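Local coordinates for mandalate racemase/muconate lactonizing enzyme (Unidentified, PDB 4E4U), which is a putative enolase-superfamily enzyme of the mandelate racemase/muconate lactonizing enzyme type, probably acting on a carboxylate substrate, at the interface of chains A and B. Numbering follows the deposited sequence. Chains: chain A/B, Mandalate racemase/muconate lactonizing enzyme.

The interface of chains A and B. Residues chain A 52-53, 56-57, 60, 80; chain B 44-46, 49, 386.
Helix 47-61 of chain A, joined by A:Ser80 from the loop just past helix 70-79, packs against the B:Thr44–B:Gly46 loop, the start of helix 47-61 of chain B and B:Leu386 from the C-terminal stretch. At its centre the carboxylate of A:Asp56, with CG anti to the backbone N (chi1 -171°), points to chain B and takes the amide N of B:Gly46 on OD2 at 3.0 Å. This nearly straight bond (165° at the hydrogen) comes in steeply above the carboxylate plane. One turn further on, A:Arg60 grips the same carboxylate side-on within its own chain: NE reaches OD2 of A:Asp56 at 3.0 Å from the opposite face to the glycine amide, while NH2 bonds OD1. This salt bridge holds the carboxylate in place for its partner and probably offsets its charge. The CD2 methyl of B:Leu386 lies over the centre of one face of the extended arginine's guanidinium, 3.5 Å from CZ of A:Arg60.

On the other side of the loop, B:Phe45 turns its ring towards the helix. With chi1 of A:Ile53 at -73°, CG1 stands beside the backbone N and CG2 lies anti to it, which brings CG2 onto one ring face, 3.6 Å from CE1 of B:Phe45, in a CH-pi contact offset towards the rim; CG2 of B:Thr44 covers the opposite face. A:Val57 adds its CG2 methyl near CE1 and CD1, and the methyl of B:Ala49 packs beside the backbone of A:Ile53. The hydroxyl OG of A:Ser80 donates to the carbonyl O of B:Thr44 at 2.8 Å. A water links that same carbonyl to OD2 of A:Asp56.

The patch belongs to a two-fold symmetric interface, so its twin recurs with the chains exchanged; this pairing may be one of the contacts that build the eight-copy deposited assembly. Helix 47-61, contributed by both subunits, belongs to the N-terminal capping domain, beside the C-terminal barrel domain of the enolase superfamily.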
# COMPACT_ATOMS: atom_id res chain seq x y z
N PRO A 52 20.25 43.07 2.38
CA PRO A 52 19.07 43.53 3.12
C PRO A 52 18.17 42.39 3.63
O PRO A 52 17.50 42.57 4.65
CB PRO A 52 18.32 44.40 2.11
CG PRO A 52 18.84 43.99 0.78
CD PRO A 52 20.26 43.60 1.00
N ILE A 53 18.17 41.24 2.97
CA ILE A 53 17.43 40.10 3.50
C ILE A 53 17.97 39.71 4.88
O ILE A 53 17.21 39.51 5.84
CB ILE A 53 17.54 38.88 2.56
CG1 ILE A 53 16.70 39.09 1.30
CG2 ILE A 53 17.09 37.61 3.27
CD1 ILE A 53 16.92 38.03 0.26
N ASP A 56 17.03 42.06 7.57
CA ASP A 56 15.63 41.92 7.92
C ASP A 56 15.39 40.75 8.87
O ASP A 56 14.70 40.89 9.88
CB ASP A 56 14.80 41.76 6.65
CG ASP A 56 13.31 41.83 6.91
OD1 ASP A 56 12.81 42.96 7.12
OD2 ASP A 56 12.64 40.77 6.90
N VAL A 57 15.96 39.60 8.54
CA VAL A 57 15.78 38.41 9.37
C VAL A 57 16.38 38.64 10.75
O VAL A 57 15.78 38.30 11.77
CB VAL A 57 16.44 37.18 8.71
CG1 VAL A 57 16.31 35.95 9.62
CG2 VAL A 57 15.81 36.90 7.35
N ARG A 60 14.20 41.12 12.91
CA ARG A 60 12.91 40.59 13.34
C ARG A 60 13.03 39.42 14.29
O ARG A 60 12.21 39.29 15.20
CB ARG A 60 12.06 40.17 12.13
CG ARG A 60 11.67 41.31 11.23
CD ARG A 60 10.87 40.82 10.03
NE ARG A 60 10.85 41.88 9.04
CZ ARG A 60 10.06 42.94 9.09
NH1 ARG A 60 9.17 43.06 10.08
NH2 ARG A 60 10.14 43.87 8.15
N SER A 80 8.08 32.97 9.77
CA SER A 80 8.08 34.39 9.42
C SER A 80 7.06 34.76 8.35
O SER A 80 7.05 34.19 7.26
CB SER A 80 9.49 34.79 8.95
OG SER A 80 9.60 36.19 8.76
N THR B 44 7.81 36.48 3.77
CA THR B 44 8.90 35.89 4.54
C THR B 44 9.84 37.00 5.02
O THR B 44 10.28 36.99 6.19
CB THR B 44 9.69 34.90 3.69
OG1 THR B 44 8.79 33.94 3.13
CG2 THR B 44 10.73 34.17 4.53
N PHE B 45 10.14 37.93 4.12
CA PHE B 45 10.99 39.09 4.39
C PHE B 45 10.18 40.35 4.16
O PHE B 45 9.25 40.35 3.35
CB PHE B 45 12.20 39.11 3.45
CG PHE B 45 12.87 37.78 3.32
CD1 PHE B 45 13.47 37.18 4.42
CD2 PHE B 45 12.91 37.13 2.09
CE1 PHE B 45 14.08 35.93 4.30
CE2 PHE B 45 13.51 35.88 1.97
CZ PHE B 45 14.11 35.28 3.08
N GLY B 46 10.54 41.43 4.86
CA GLY B 46 9.85 42.70 4.76
C GLY B 46 10.09 43.45 3.47
O GLY B 46 10.95 43.09 2.68
N ALA B 49 13.55 44.47 2.06
CA ALA B 49 14.28 43.41 1.38
C ALA B 49 13.62 43.06 0.05
O ALA B 49 14.31 42.71 -0.91
CB ALA B 49 14.37 42.18 2.27
N LEU B 386 5.43 42.79 9.13
CA LEU B 386 5.27 42.10 7.86
C LEU B 386 3.80 42.14 7.44
O LEU B 386 2.93 42.52 8.23
CB LEU B 386 5.73 40.65 7.99
CG LEU B 386 7.21 40.44 8.31
CD1 LEU B 386 7.48 39.00 8.67
CD2 LEU B 386 8.05 40.88 7.11
O HOH W 1 12.35 38.13 8.04